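Local coordinates for protein tyrocidine synthase 2 (Brevibacillus parabrevis, PDB 6TA8) that belongs to the condensation-domain family, whose fold has two lobes joined by a stretch of chain that crosses between them, at residues A[47-52]-A[414-419]; A[53-58]-A[409-414]; A[247-252]-A[439-444]; A[380-385]-A[418-423]. One frame throughout, in Å; residues are numbered along the deposited sequence.

Contact 1. Residues A[47-52]-A[414-419]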
# COMPACT_ATOMS: atom_id res chain seq x y z
N ASN A 47 -9.10 -5.61 13.23
CA ASN A 47 -9.24 -4.22 13.64
C ASN A 47 -10.69 -3.86 13.90
O ASN A 47 -10.97 -2.94 14.68
CB ASN A 47 -8.64 -3.30 12.58
CG ASN A 47 -7.17 -3.01 12.82
OD1 ASN A 47 -6.81 -2.29 13.76
ND2 ASN A 47 -6.31 -3.57 11.98
N ASN A 48 -11.63 -4.56 13.25
CA ASN A 48 -13.06 -4.30 13.39
C ASN A 48 -13.39 -2.85 13.04
O ASN A 48 -13.89 -2.08 13.86
CB ASN A 48 -13.55 -4.66 14.80
CG ASN A 48 -14.32 -5.97 14.83
OD1 ASN A 48 -15.43 -6.07 14.32
ND2 ASN A 48 -13.72 -6.99 15.44
N PHE A 49 -13.09 -2.49 11.79
CA PHE A 49 -13.34 -1.14 11.32
C PHE A 49 -14.84 -0.87 11.22
O PHE A 49 -15.64 -1.77 10.96
CB PHE A 49 -12.69 -0.92 9.95
CG PHE A 49 -11.19 -0.92 9.98
CD1 PHE A 49 -10.50 0.08 10.65
CD2 PHE A 49 -10.47 -1.90 9.32
CE1 PHE A 49 -9.12 0.09 10.67
CE2 PHE A 49 -9.09 -1.89 9.34
CZ PHE A 49 -8.41 -0.89 10.01
N THR A 50 -15.21 0.39 11.42
CA THR A 50 -16.57 0.83 11.16
C THR A 50 -16.73 1.09 9.67
O THR A 50 -15.89 1.77 9.06
CB THR A 50 -16.90 2.09 11.96
OG1 THR A 50 -16.66 1.84 13.36
CG2 THR A 50 -18.36 2.48 11.76
N ASP A 51 -17.79 0.55 9.08
CA ASP A 51 -18.00 0.60 7.63
C ASP A 51 -16.79 0.02 6.90
O ASP A 51 -16.19 0.66 6.03
CB ASP A 51 -18.31 2.02 7.16
CG ASP A 51 -19.37 2.70 8.00
OD1 ASP A 51 -20.37 2.04 8.36
OD2 ASP A 51 -19.21 3.90 8.29
N ARG A 52 -16.42 -1.20 7.28
CA ARG A 52 -15.25 -1.86 6.69
C ARG A 52 -15.39 -2.07 5.19
O ARG A 52 -14.39 -2.42 4.54
CB ARG A 52 -15.00 -3.20 7.39
CG ARG A 52 -16.10 -4.22 7.16
CD ARG A 52 -15.96 -5.40 8.11
NE ARG A 52 -16.77 -6.53 7.68
CZ ARG A 52 -17.03 -7.60 8.42
NH1 ARG A 52 -16.54 -7.69 9.65
NH2 ARG A 52 -17.78 -8.58 7.94
N GLU A 414 -16.09 7.46 9.60
CA GLU A 414 -16.15 6.87 10.93
C GLU A 414 -15.07 5.82 11.16
O GLU A 414 -14.97 5.31 12.28
CB GLU A 414 -17.52 6.25 11.18
CG GLU A 414 -18.69 7.06 10.63
CD GLU A 414 -18.98 8.30 11.46
OE1 GLU A 414 -18.95 8.20 12.70
OE2 GLU A 414 -19.24 9.36 10.86
N SER A 415 -14.28 5.49 10.15
CA SER A 415 -13.27 4.45 10.29
C SER A 415 -12.18 4.89 11.26
O SER A 415 -11.77 6.05 11.28
CB SER A 415 -12.65 4.12 8.93
OG SER A 415 -11.71 3.07 9.03
N GLU A 416 -11.72 3.95 12.08
CA GLU A 416 -10.75 4.25 13.12
C GLU A 416 -9.33 4.24 12.58
O GLU A 416 -8.97 3.39 11.75
CB GLU A 416 -10.88 3.24 14.26
CG GLU A 416 -12.24 3.23 14.95
CD GLU A 416 -13.27 2.40 14.21
OE1 GLU A 416 -12.93 1.82 13.16
OE2 GLU A 416 -14.42 2.32 14.69
N ARG A 417 -8.52 5.18 13.05
CA ARG A 417 -7.12 5.23 12.68
C ARG A 417 -6.34 4.18 13.46
O ARG A 417 -6.60 3.95 14.65
CB ARG A 417 -6.53 6.62 12.95
CG ARG A 417 -7.01 7.69 11.99
CD ARG A 417 -6.43 9.05 12.36
NE ARG A 417 -4.99 8.99 12.59
CZ ARG A 417 -4.08 9.10 11.63
NH1 ARG A 417 -4.45 9.28 10.37
NH2 ARG A 417 -2.79 9.03 11.93
N VAL A 418 -5.39 3.54 12.79
CA VAL A 418 -4.59 2.48 13.40
C VAL A 418 -3.23 3.00 13.85
O VAL A 418 -2.76 2.65 14.93
CB VAL A 418 -4.44 1.30 12.42
CG1 VAL A 418 -3.53 0.23 13.00
CG2 VAL A 418 -5.81 0.71 12.09
N PHE A 419 -2.60 3.84 13.04
CA PHE A 419 -1.27 4.35 13.32
C PHE A 419 -1.33 5.83 13.67
O PHE A 419 -2.15 6.57 13.11
CB PHE A 419 -0.33 4.13 12.13
CG PHE A 419 -0.06 2.68 11.85
CD1 PHE A 419 0.81 1.96 12.64
CD2 PHE A 419 -0.68 2.04 10.79
CE1 PHE A 419 1.07 0.63 12.39
CE2 PHE A 419 -0.43 0.71 10.53
CZ PHE A 419 0.44 0.00 11.33

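Contact 2. Residues A[53-58]-A[409-414]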
# COMPACT_ATOMS: atom_id res chain seq x y z
N HIS A 53 -16.58 -1.88 4.62
CA HIS A 53 -16.74 -1.92 3.17
C HIS A 53 -16.20 -0.67 2.50
O HIS A 53 -16.02 -0.66 1.28
CB HIS A 53 -18.21 -2.10 2.81
CG HIS A 53 -19.08 -0.95 3.22
ND1 HIS A 53 -19.63 -0.84 4.47
CD2 HIS A 53 -19.48 0.15 2.53
CE1 HIS A 53 -20.33 0.28 4.55
NE2 HIS A 53 -20.26 0.89 3.38
N HIS A 54 -15.94 0.39 3.27
CA HIS A 54 -15.38 1.64 2.75
C HIS A 54 -13.94 1.72 3.26
O HIS A 54 -13.66 2.29 4.31
CB HIS A 54 -16.20 2.85 3.20
CG HIS A 54 -15.87 4.10 2.46
ND1 HIS A 54 -16.56 5.28 2.65
CD2 HIS A 54 -14.93 4.37 1.52
CE1 HIS A 54 -16.06 6.22 1.87
NE2 HIS A 54 -15.06 5.69 1.18
N TRP A 55 -13.02 1.15 2.48
CA TRP A 55 -11.62 1.05 2.84
C TRP A 55 -10.83 0.63 1.61
O TRP A 55 -10.31 -0.49 1.55
CB TRP A 55 -11.42 0.05 3.98
CG TRP A 55 -10.29 0.37 4.91
CD1 TRP A 55 -10.31 1.25 5.95
CD2 TRP A 55 -8.98 -0.21 4.89
NE1 TRP A 55 -9.09 1.27 6.57
CE2 TRP A 55 -8.25 0.38 5.95
CE3 TRP A 55 -8.35 -1.16 4.09
CZ2 TRP A 55 -6.93 0.05 6.22
CZ3 TRP A 55 -7.03 -1.49 4.36
CH2 TRP A 55 -6.34 -0.88 5.42
N ASN A 56 -10.75 1.51 0.62
CA ASN A 56 -10.35 1.14 -0.73
C ASN A 56 -9.05 1.84 -1.14
O ASN A 56 -8.47 2.61 -0.38
CB ASN A 56 -11.46 1.49 -1.74
CG ASN A 56 -12.85 1.29 -1.17
OD1 ASN A 56 -13.09 0.37 -0.39
ND2 ASN A 56 -13.77 2.16 -1.56
N GLN A 57 -8.61 1.51 -2.35
CA GLN A 57 -7.59 2.25 -3.08
C GLN A 57 -8.15 2.57 -4.45
O GLN A 57 -8.86 1.75 -5.04
CB GLN A 57 -6.29 1.45 -3.20
CG GLN A 57 -5.43 1.43 -1.94
CD GLN A 57 -4.13 0.68 -2.13
OE1 GLN A 57 -4.00 -0.13 -3.05
NE2 GLN A 57 -3.17 0.94 -1.25
N ALA A 58 -7.85 3.76 -4.96
CA ALA A 58 -8.45 4.20 -6.21
C ALA A 58 -7.48 5.09 -6.98
O ALA A 58 -6.61 5.74 -6.39
CB ALA A 58 -9.77 4.95 -5.97
N GLN A 409 -12.77 10.48 -0.78
CA GLN A 409 -12.38 9.91 0.51
C GLN A 409 -12.31 8.39 0.41
O GLN A 409 -13.30 7.73 0.11
CB GLN A 409 -13.38 10.34 1.58
CG GLN A 409 -13.13 9.74 2.96
CD GLN A 409 -11.80 10.15 3.58
OE1 GLN A 409 -10.75 9.63 3.20
NE2 GLN A 409 -11.86 11.06 4.53
N LEU A 410 -11.12 7.84 0.67
CA LEU A 410 -10.88 6.42 0.46
C LEU A 410 -11.41 5.56 1.60
O LEU A 410 -11.86 4.43 1.36
CB LEU A 410 -9.39 6.16 0.26
CG LEU A 410 -8.79 6.65 -1.06
CD1 LEU A 410 -7.27 6.62 -1.01
CD2 LEU A 410 -9.31 5.82 -2.23
N PHE A 411 -11.36 6.06 2.83
CA PHE A 411 -11.87 5.33 3.99
C PHE A 411 -13.22 5.90 4.40
O PHE A 411 -13.70 6.90 3.87
CB PHE A 411 -10.88 5.41 5.15
CG PHE A 411 -9.44 5.25 4.74
CD1 PHE A 411 -8.92 4.00 4.48
CD2 PHE A 411 -8.62 6.36 4.62
CE1 PHE A 411 -7.60 3.85 4.11
CE2 PHE A 411 -7.30 6.22 4.24
CZ PHE A 411 -6.79 4.96 3.99
N SER A 412 -13.84 5.23 5.36
CA SER A 412 -15.08 5.78 5.89
C SER A 412 -14.76 6.91 6.87
O SER A 412 -13.75 6.84 7.59
CB SER A 412 -15.89 4.70 6.60
OG SER A 412 -17.13 5.21 7.06
N PRO A 413 -15.57 7.97 6.91
CA PRO A 413 -15.33 9.03 7.89
C PRO A 413 -15.36 8.54 9.33
O PRO A 413 -14.71 9.14 10.20
CB PRO A 413 -16.46 10.04 7.61
CG PRO A 413 -16.86 9.77 6.20
CD PRO A 413 -16.69 8.29 6.00
N GLU A 414 -16.09 7.46 9.60
CA GLU A 414 -16.15 6.87 10.93
C GLU A 414 -15.07 5.82 11.16
O GLU A 414 -14.97 5.31 12.28
CB GLU A 414 -17.52 6.25 11.18
CG GLU A 414 -18.69 7.06 10.63
CD GLU A 414 -18.98 8.30 11.46
OE1 GLU A 414 -18.95 8.20 12.70
OE2 GLU A 414 -19.24 9.36 10.86

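Contact 3. Residues A[247-252]-A[439-444]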
# COMPACT_ATOMS: atom_id res chain seq x y z
N GLN A 247 -11.56 8.63 11.09
CA GLN A 247 -10.82 9.08 9.92
C GLN A 247 -11.23 10.48 9.47
O GLN A 247 -10.50 11.10 8.69
CB GLN A 247 -11.01 8.09 8.77
CG GLN A 247 -9.91 8.12 7.73
CD GLN A 247 -8.64 7.44 8.21
OE1 GLN A 247 -7.58 8.06 8.28
NE2 GLN A 247 -8.74 6.16 8.52
N LYS A 248 -12.38 10.98 9.92
CA LYS A 248 -12.83 12.30 9.49
C LYS A 248 -11.89 13.41 9.95
O LYS A 248 -11.86 14.47 9.32
CB LYS A 248 -14.25 12.57 10.01
CG LYS A 248 -14.38 12.53 11.52
CD LYS A 248 -15.78 12.91 11.97
CE LYS A 248 -16.82 11.98 11.36
NZ LYS A 248 -18.21 12.45 11.62
N HIS A 249 -11.12 13.19 11.01
CA HIS A 249 -10.18 14.18 11.52
C HIS A 249 -8.79 14.02 10.93
O HIS A 249 -7.84 14.64 11.44
CB HIS A 249 -10.11 14.09 13.05
CG HIS A 249 -11.45 14.11 13.72
ND1 HIS A 249 -12.16 15.27 13.93
CD2 HIS A 249 -12.21 13.11 14.22
CE1 HIS A 249 -13.30 14.99 14.53
NE2 HIS A 249 -13.36 13.68 14.72
N THR A 250 -8.63 13.23 9.88
CA THR A 250 -7.32 12.97 9.30
C THR A 250 -6.95 14.07 8.32
O THR A 250 -7.72 14.39 7.41
CB THR A 250 -7.30 11.61 8.60
OG1 THR A 250 -7.33 10.57 9.58
CG2 THR A 250 -6.05 11.46 7.76
N ARG A 251 -5.76 14.64 8.51
CA ARG A 251 -5.21 15.63 7.60
C ARG A 251 -3.84 15.16 7.11
O ARG A 251 -3.18 14.35 7.76
CB ARG A 251 -5.09 17.01 8.26
CG ARG A 251 -6.41 17.58 8.75
CD ARG A 251 -7.38 17.79 7.61
NE ARG A 251 -8.58 18.50 8.03
CZ ARG A 251 -9.71 17.91 8.39
NH1 ARG A 251 -9.80 16.58 8.38
NH2 ARG A 251 -10.75 18.63 8.77
N THR A 252 -3.43 15.68 5.96
CA THR A 252 -2.17 15.29 5.33
C THR A 252 -1.33 16.52 5.05
O THR A 252 -1.83 17.52 4.53
CB THR A 252 -2.41 14.52 4.03
OG1 THR A 252 -3.05 15.38 3.07
CG2 THR A 252 -3.29 13.30 4.28
N SER A 439 -3.91 12.98 12.64
CA SER A 439 -5.23 13.41 13.09
C SER A 439 -5.11 14.79 13.72
O SER A 439 -4.21 15.04 14.53
CB SER A 439 -5.82 12.42 14.09
OG SER A 439 -7.05 12.89 14.60
N ARG A 440 -6.03 15.69 13.35
CA ARG A 440 -5.96 17.06 13.85
C ARG A 440 -6.32 17.15 15.33
O ARG A 440 -6.03 18.18 15.96
CB ARG A 440 -6.88 17.96 13.03
CG ARG A 440 -8.35 17.58 13.07
CD ARG A 440 -9.19 18.54 12.24
NE ARG A 440 -8.93 19.93 12.62
CZ ARG A 440 -9.60 20.59 13.55
NH1 ARG A 440 -10.59 20.00 14.21
NH2 ARG A 440 -9.30 21.85 13.83
N LEU A 441 -6.94 16.12 15.89
CA LEU A 441 -7.24 16.10 17.32
C LEU A 441 -6.04 15.69 18.17
O LEU A 441 -6.14 15.70 19.40
CB LEU A 441 -8.42 15.17 17.60
CG LEU A 441 -9.59 15.17 16.61
CD1 LEU A 441 -10.71 14.29 17.14
CD2 LEU A 441 -10.09 16.58 16.34
N GLN A 442 -4.93 15.32 17.54
CA GLN A 442 -3.71 14.97 18.26
C GLN A 442 -2.54 15.89 17.95
O GLN A 442 -1.68 16.07 18.81
CB GLN A 442 -3.29 13.53 17.93
CG GLN A 442 -4.15 12.47 18.60
CD GLN A 442 -3.85 11.08 18.09
OE1 GLN A 442 -3.60 10.88 16.90
NE2 GLN A 442 -3.88 10.10 18.99
N TYR A 443 -2.49 16.48 16.76
CA TYR A 443 -1.39 17.35 16.36
C TYR A 443 -1.93 18.58 15.67
O TYR A 443 -2.91 18.51 14.92
CB TYR A 443 -0.43 16.65 15.40
CG TYR A 443 0.40 15.60 16.06
CD1 TYR A 443 1.49 15.96 16.85
CD2 TYR A 443 0.11 14.26 15.89
CE1 TYR A 443 2.25 14.99 17.46
CE2 TYR A 443 0.87 13.30 16.49
CZ TYR A 443 1.94 13.67 17.28
OH TYR A 443 2.68 12.69 17.87
N GLU A 444 -1.28 19.71 15.92
CA GLU A 444 -1.49 20.90 15.11
C GLU A 444 -0.56 20.85 13.91
O GLU A 444 0.54 20.28 13.97
CB GLU A 444 -1.23 22.16 15.94
CG GLU A 444 -2.23 22.36 17.07
CD GLU A 444 -1.89 23.53 17.97
OE1 GLU A 444 -0.69 23.70 18.28
OE2 GLU A 444 -2.81 24.27 18.36
O HOH W 1 -12.41 18.41 12.89

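Contact 4. Residues A[380-385]-A[418-423]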
# COMPACT_ATOMS: atom_id res chain seq x y z
N ARG A 380 4.73 -2.46 19.51
CA ARG A 380 3.57 -1.72 19.01
C ARG A 380 4.05 -0.45 18.34
O ARG A 380 4.15 0.60 18.99
CB ARG A 380 2.58 -1.41 20.13
CG ARG A 380 2.26 -2.58 21.03
CD ARG A 380 1.12 -3.41 20.45
NE ARG A 380 1.09 -4.75 21.02
CZ ARG A 380 1.86 -5.75 20.62
NH1 ARG A 380 1.76 -6.94 21.20
NH2 ARG A 380 2.74 -5.58 19.64
N PRO A 381 4.37 -0.48 17.04
CA PRO A 381 4.84 0.73 16.37
C PRO A 381 3.72 1.74 16.22
O PRO A 381 2.56 1.39 15.98
CB PRO A 381 5.34 0.23 15.01
CG PRO A 381 5.41 -1.27 15.13
CD PRO A 381 4.38 -1.64 16.14
N GLU A 382 4.07 3.02 16.35
CA GLU A 382 3.12 4.11 16.20
C GLU A 382 3.30 4.88 14.90
O GLU A 382 2.46 5.73 14.58
CB GLU A 382 3.21 5.08 17.39
CG GLU A 382 2.47 4.59 18.62
CD GLU A 382 2.78 5.41 19.86
OE1 GLU A 382 3.94 5.85 20.00
OE2 GLU A 382 1.87 5.62 20.68
N ILE A 383 4.37 4.63 14.15
CA ILE A 383 4.61 5.23 12.85
C ILE A 383 4.61 4.14 11.80
O ILE A 383 5.20 3.07 12.01
CB ILE A 383 5.93 6.02 12.81
CG1 ILE A 383 6.02 6.99 13.99
CG2 ILE A 383 6.07 6.77 11.49
CD1 ILE A 383 7.33 7.74 14.05
N SER A 384 3.94 4.40 10.68
CA SER A 384 3.91 3.48 9.55
C SER A 384 4.61 4.13 8.36
O SER A 384 4.35 5.29 8.04
CB SER A 384 2.48 3.10 9.18
OG SER A 384 2.45 2.18 8.11
N PHE A 385 5.50 3.38 7.72
CA PHE A 385 6.22 3.84 6.54
C PHE A 385 5.95 2.91 5.37
O PHE A 385 5.83 1.69 5.55
CB PHE A 385 7.73 3.93 6.80
CG PHE A 385 8.48 4.70 5.75
CD1 PHE A 385 8.62 6.07 5.84
CD2 PHE A 385 9.05 4.04 4.67
CE1 PHE A 385 9.31 6.78 4.88
CE2 PHE A 385 9.74 4.74 3.70
CZ PHE A 385 9.87 6.11 3.81
N VAL A 418 -5.39 3.54 12.79
CA VAL A 418 -4.59 2.48 13.40
C VAL A 418 -3.23 3.00 13.85
O VAL A 418 -2.76 2.65 14.93
CB VAL A 418 -4.44 1.30 12.42
CG1 VAL A 418 -3.53 0.23 13.00
CG2 VAL A 418 -5.81 0.71 12.09
N PHE A 419 -2.60 3.84 13.04
CA PHE A 419 -1.27 4.35 13.32
C PHE A 419 -1.33 5.83 13.67
O PHE A 419 -2.15 6.57 13.11
CB PHE A 419 -0.33 4.13 12.13
CG PHE A 419 -0.06 2.68 11.85
CD1 PHE A 419 0.81 1.96 12.64
CD2 PHE A 419 -0.68 2.04 10.79
CE1 PHE A 419 1.07 0.63 12.39
CE2 PHE A 419 -0.43 0.71 10.53
CZ PHE A 419 0.44 0.00 11.33
N LEU A 420 -0.47 6.25 14.59
CA LEU A 420 -0.42 7.65 14.98
C LEU A 420 0.07 8.54 13.84
O LEU A 420 -0.36 9.69 13.73
CB LEU A 420 0.48 7.82 16.21
CG LEU A 420 0.48 9.17 16.91
CD1 LEU A 420 0.16 8.99 18.38
CD2 LEU A 420 1.83 9.84 16.74
N LEU A 421 0.95 8.02 13.00
CA LEU A 421 1.47 8.76 11.85
C LEU A 421 1.66 7.80 10.69
O LEU A 421 2.31 6.76 10.84
CB LEU A 421 2.81 9.44 12.18
CG LEU A 421 2.80 10.59 13.20
CD1 LEU A 421 4.22 11.03 13.50
CD2 LEU A 421 1.96 11.75 12.70
N ASP A 422 1.09 8.14 9.54
CA ASP A 422 1.28 7.38 8.31
C ASP A 422 2.16 8.19 7.37
O ASP A 422 1.77 9.27 6.92
CB ASP A 422 -0.06 7.07 7.64
CG ASP A 422 0.11 6.42 6.27
OD1 ASP A 422 -0.86 6.43 5.49
OD2 ASP A 422 1.21 5.91 5.99
N ILE A 423 3.34 7.66 7.07
CA ILE A 423 4.33 8.34 6.24
C ILE A 423 4.48 7.53 4.95
O ILE A 423 4.95 6.38 4.98
CB ILE A 423 5.67 8.50 6.95
CG1 ILE A 423 5.48 9.30 8.25
CG2 ILE A 423 6.68 9.17 6.04
CD1 ILE A 423 6.76 9.49 9.04

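Contact 1. Residues A[47-52]-A[414-419]
The ring of F49 presents its edge to residues 414-419. E416 O lies near the ring plane, 3.5 Å from F49 CE1, and V418 CG2, also near that plane, is 3.7 Å from the same carbon. One face carries CB of N47, displaced toward the rim, while W55 stacks on the ring and F44 of helix 39-46 meets it at about 45°. The setting is the two-lobed condensation fold. The chain visits the N-terminal lobe late in the sequence and returns to the C-terminal lobe, and 414-419 belong to that return path, running roughly antiparallel to the loop after helix 39-46.

The second flat group is the carboxylate of E416, whose two oxygens are both held by one residue. T50 N donates at 3.2 Å to the syn lone pair of E416 OE1, and T50 OG1 donates at 2.6 Å to E416 OE2, on the syn side of that oxygen and 21° out of the carboxylate plane. A bend in the glutamate chain (chi2 83°) brings the carboxylate back to T50, where the two bonds together fix its rotation. On the other branch of the threonine, CG2 packs on E414 CB at 3.9 Å. Two polar side chains nearby look elsewhere: D51 OD2 is bonded to S412 OG, and N47 ND2 to W43 O, which leaves N47 OD1 against V418 CG2 at 3.6 Å. S415 OG is buried with no hydrogen-bonding partner in the model, and its nearest neighbour across the contact is F49 CD1, at 3.6 Å.

Contact 2. Residues A[53-58]-A[409-414]
Q409 meets H54 through its carbonyl: H54 NE2 donates to Q409 O at 2.9 Å, with the oxygen 18° out of the imidazole plane. The histidine reaches this far because its CG stands anti to the backbone N (chi1 -167°), which carries the ring out over the 409-412 backbone.

L410 comes next and works at both ends. Its carbonyl takes N56 N at 3.2 Å, while in the side chain the CD2 branch rests on A58 CB at 3.9 Å. The same carbonyl oxygen sits 3.1 Å from H54 CD2, and the amide of N56 is turned to a different partner, its ND2 donating to Q134 O at the end of helix 122-134.

At F411 the backbones make a single beta bridge with W55. It forms just where strand 56-63 of the N-terminal lobe begins, and strand 401-402, from late in the chain, pairs with that same strand, consistent with the latch of condensation domains, which reaches across to the first lobe. W55 also meets H164, the second histidine of the family's HHxxxDG signature. The F411 ring sets its CD1 over one face of the indole, 3.4 Å from W55 CD1, with the planes at 55°. The carbonyl oxygen of F411 lies over the H54 ring, 3.2 Å from H54 NE2 but at an angle too poor for a bond.

S412 N covers that same imidazole face, and S412 CB packs against H54 CB at 3.9 Å, its hydroxyl being turned to D51.

Contact 3. Residues A[247-252]-A[439-444]
H249 is gripped from two sides. L441 CD1 stands over the centre of its imidazole, 3.4 Å from the centroid and only 7° off the ring normal, a clear CH-pi contact; on the opposite face lies CG of its own neighbour K248, shifted toward the rim. With CG anti to the carbonyl carbon (chi1 -50°), the ring turns toward the leucine, whose other branch, CD2, touches H249 ND1 at 3.4 Å. A water lies at the ring edge in its plane, weakly bonded to H249 ND1 and to R440 NH1, and H249 NE2 makes a weak hydrogen bond to D244.

The backbone of H249 also serves R440. R440 N donates to H249 O at 2.8 Å, and S439 CA adds a CA-H...O contact to that oxygen at 3.3 Å.

This is where the sheet edge gives way to a turn. T250 and S439 form an antiparallel non-hydrogen-bonded pair between strand 250-256, at the edge of the six-stranded mixed sheet, and the last residue of strand 431-439. Past S439 the chain turns, S439 O accepting from both Q442 N and Y443 N, and helix 445-466 follows, with E444 at its N-cap.

R440 runs beside R251, CD over one face of the other guanidinium and 3.8 Å from R251 NH2. R251 NH1 donates to K248 O and T250 O, both in the guanidinium plane, which fixes the rotation of the group. The like charges come within 4.5 Å, R251 NH2 to R440 NE, in an exposed place where solvent probably screens them.

Contact 4. Residues A[380-385]-A[418-423]
I423 fills the apolar centre with two of its branches. CG2 stands anti to the backbone N and CG1 anti to the carbonyl carbon (chi1 -59°), which sends CD1 back to I383 CG2 at 3.7 Å and sets CG2 against F385 CD1, also at 3.7 Å, the aromatic ring meeting it obliquely. I383, F385, L421 and I423 share one face of the sheet; S384 and D422 take the other. On that second side F419 lays its ring against S384: the serine CB is 3.8 Å from the ring centroid and 15° off the normal, a CH-pi contact, while V418 CG1 rests on the far face. S384 OG bonds weakly to N301 O.

Between these layers strands 383-385 and 421-423 run parallel, their axes 15° apart. The hydrogen bonds alternate as parallel pairing requires: L421 N to E382 O at 3.2 Å, S384 N to L421 O at 2.9 Å, and I423 N to S384 O at 2.8 Å. A CA-H...O contact from F385 CA to I423 O, 3.2 Å, supplements them.

Toward the polar edge E382 and L420 meet CB to CB at 4.0 Å, and the glutamate chain extends on to a weak bond from L236 N to OE1.

Both strands lie inside the six-stranded mixed sheet, with 297-304 pairing on the far side of 383-390 and 431-439 on the far side of 421-428, while L281, L282 and L285 of helix 277-293 pack on the face bearing F385 and I423.

Three of the four contacts lie along one late run of chain in a two-lobed domain, and the fourth flanks it. Residues 409-423 carry contact 2, then contact 1, then contact 4, the last sharing V418 and F419 with contact 1. Contacts 1 and 2, centres 10 Å apart, join this run to the first lobe, at the start of strand 56-63 and the loop before it, and are linked through D51 and S412. Contacts 3 and 4, centres 13 Å apart, both belong to the six-stranded sheet of the second lobe. Residues 247-250 bridge the two groups: K248 meets P413 and E414, and T250 meets R417. Along the chain contact 3 crosses contacts 1 and 2.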